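Local coordinates for protein glutathione S-transferase (Xanthomonas axonopodis pv. citri, PDB 6NV6) that binds glutathione and, as a theta class glutathione S-transferase, probably conjugates it to electrophilic substrates, at residues L19-E24 and R195-G201. Coordinates in Å, arbitrary orientation, origin at the centre of the assembly. Residue numbers count along the deposited sequence, not the author numbering.
Sequences LWCAEE and RPAYQRG
Two helical segments, 19-24 and 196-201, cross obliquely, more antiparallel than parallel, their axes 8.1 Å apart at closest approach and their N-to-C directions 142° apart. W20 CA lies 4.0 Å from G201 CA, and E23 CA 5.0 Å from A197 CA; a CB on G201 would clash with W20 CA, so glycine permits this approach. A197 packs its CB 3.7 Å from E23 CB and 3.8 Å from W20 CD1. W20 (chi1 t) swings its indole over the second helix: Y198 CA lies over the face of the five-membered ring, 3.9 Å from its centroid (CH-pi), and the Y198 ring (chi1 t) presents its edge to the six-membered ring, centroids 4.7 Å apart, planes at 74°. The contact joins the thioredoxin-fold N-terminal domain of the GST, through its first helix 13-25, to the short helix 196-201, which packs against helices 163-174 and 183-193; the Y198 hydroxyl is hydrogen-bonded to G166 O. E24 (m, m) accepts at both carboxylate oxygens: OE2 takes R195 NE (2.8 Å) and W20 NE1 (2.7 Å), satisfying the indole within its own helix, while OE1 takes R195 NH2 (3.0 Å) in a bidentate salt bridge. R195, the N-cap residue, also makes a cation-pi contact with F158. A water bridges E24 OE1 and A197 N weakly, 3.4 Å from each. E23 divides its carboxylate: OE1 forms a salt bridge with R200, accepting from NE (2.6 Å) and, weakly, NH1 (3.1 Å), whereas OE2 is hydrogen-bonded to Y29 OH.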
# COMPACT_ATOMS: atom_id res chain seq x y z
N LEU A 19 -1.98 -8.89 -1.53
CA LEU A 19 -2.17 -9.45 -2.87
C LEU A 19 -1.02 -9.06 -3.78
O LEU A 19 -0.46 -9.90 -4.50
CB LEU A 19 -3.49 -8.99 -3.48
CG LEU A 19 -4.66 -9.40 -2.59
CD1 LEU A 19 -5.96 -8.74 -3.00
CD2 LEU A 19 -4.78 -10.91 -2.56
N TRP A 20 -0.62 -7.79 -3.72
CA TRP A 20 0.50 -7.34 -4.53
C TRP A 20 1.78 -8.10 -4.18
O TRP A 20 2.52 -8.52 -5.07
CB TRP A 20 0.67 -5.83 -4.33
CG TRP A 20 1.79 -5.22 -5.09
CD1 TRP A 20 2.47 -5.76 -6.14
CD2 TRP A 20 2.36 -3.93 -4.86
NE1 TRP A 20 3.44 -4.90 -6.57
CE2 TRP A 20 3.39 -3.76 -5.80
CE3 TRP A 20 2.11 -2.90 -3.95
CZ2 TRP A 20 4.16 -2.59 -5.86
CZ3 TRP A 20 2.87 -1.74 -4.01
CH2 TRP A 20 3.89 -1.59 -4.95
N CYS A 21 2.05 -8.28 -2.89
CA CYS A 21 3.24 -9.02 -2.47
C CYS A 21 3.18 -10.48 -2.93
O CYS A 21 4.15 -11.01 -3.48
CB CYS A 21 3.40 -8.93 -0.96
SG CYS A 21 5.02 -9.44 -0.45
N ALA A 22 2.05 -11.14 -2.68
CA ALA A 22 1.86 -12.47 -3.23
C ALA A 22 2.18 -12.49 -4.72
O ALA A 22 3.01 -13.30 -5.18
CB ALA A 22 0.42 -12.93 -2.99
N GLU A 23 1.57 -11.58 -5.48
CA GLU A 23 1.77 -11.53 -6.92
C GLU A 23 3.24 -11.32 -7.28
O GLU A 23 3.78 -11.99 -8.16
CB GLU A 23 0.89 -10.45 -7.53
CG GLU A 23 -0.59 -10.79 -7.51
CD GLU A 23 -0.99 -11.71 -8.66
OE1 GLU A 23 -0.39 -11.60 -9.75
OE2 GLU A 23 -1.91 -12.54 -8.47
N GLU A 24 3.92 -10.38 -6.60
CA GLU A 24 5.34 -10.16 -6.85
C GLU A 24 6.16 -11.44 -6.69
O GLU A 24 7.19 -11.61 -7.34
CB GLU A 24 5.91 -9.08 -5.92
CG GLU A 24 5.45 -7.65 -6.19
CD GLU A 24 6.02 -7.04 -7.47
OE1 GLU A 24 6.91 -7.65 -8.10
OE2 GLU A 24 5.56 -5.94 -7.85
N ARG A 195 4.41 -2.33 -13.33
CA ARG A 195 4.58 -3.69 -12.81
C ARG A 195 3.28 -4.49 -12.94
O ARG A 195 2.23 -4.01 -12.51
CB ARG A 195 5.02 -3.68 -11.36
CG ARG A 195 6.25 -2.83 -11.09
CD ARG A 195 6.62 -2.90 -9.63
NE ARG A 195 7.18 -4.20 -9.31
CZ ARG A 195 8.46 -4.50 -9.44
NH1 ARG A 195 9.32 -3.59 -9.88
NH2 ARG A 195 8.90 -5.71 -9.13
N PRO A 196 3.31 -5.68 -13.54
CA PRO A 196 2.07 -6.49 -13.59
C PRO A 196 1.55 -6.87 -12.22
O PRO A 196 0.33 -6.81 -12.00
CB PRO A 196 2.49 -7.73 -14.41
CG PRO A 196 3.67 -7.30 -15.18
CD PRO A 196 4.40 -6.28 -14.34
N ALA A 197 2.44 -7.24 -11.29
CA ALA A 197 2.01 -7.60 -9.95
C ALA A 197 1.25 -6.45 -9.30
O ALA A 197 0.29 -6.68 -8.55
CB ALA A 197 3.20 -8.01 -9.08
N TYR A 198 1.65 -5.21 -9.60
CA TYR A 198 0.92 -4.06 -9.09
C TYR A 198 -0.42 -3.89 -9.79
O TYR A 198 -1.42 -3.53 -9.15
CB TYR A 198 1.79 -2.82 -9.25
CG TYR A 198 1.21 -1.56 -8.65
CD1 TYR A 198 1.36 -1.29 -7.29
CD2 TYR A 198 0.57 -0.62 -9.45
CE1 TYR A 198 0.86 -0.13 -6.74
CE2 TYR A 198 0.06 0.54 -8.91
CZ TYR A 198 0.21 0.79 -7.55
OH TYR A 198 -0.30 1.95 -7.00
N GLN A 199 -0.47 -4.15 -11.09
CA GLN A 199 -1.73 -4.04 -11.82
C GLN A 199 -2.75 -5.06 -11.32
O GLN A 199 -3.94 -4.74 -11.16
CB GLN A 199 -1.49 -4.25 -13.32
CG GLN A 199 -0.70 -3.16 -14.00
CD GLN A 199 -0.11 -3.64 -15.30
OE1 GLN A 199 -0.49 -4.69 -15.80
NE2 GLN A 199 0.83 -2.88 -15.85
N ARG A 200 -2.31 -6.30 -11.08
CA ARG A 200 -3.23 -7.33 -10.64
C ARG A 200 -3.50 -7.26 -9.14
O ARG A 200 -4.60 -7.59 -8.68
CB ARG A 200 -2.69 -8.71 -11.01
CG ARG A 200 -2.57 -8.94 -12.50
CD ARG A 200 -2.06 -10.34 -12.79
NE ARG A 200 -0.79 -10.56 -12.10
CZ ARG A 200 0.40 -10.54 -12.70
NH1 ARG A 200 1.51 -10.61 -11.98
NH2 ARG A 200 0.46 -10.35 -14.01
N GLY A 201 -2.50 -6.85 -8.35
CA GLY A 201 -2.64 -6.86 -6.91
C GLY A 201 -3.27 -5.61 -6.31
O GLY A 201 -3.96 -5.70 -5.29
O HOH W 1 5.82 -7.28 -11.28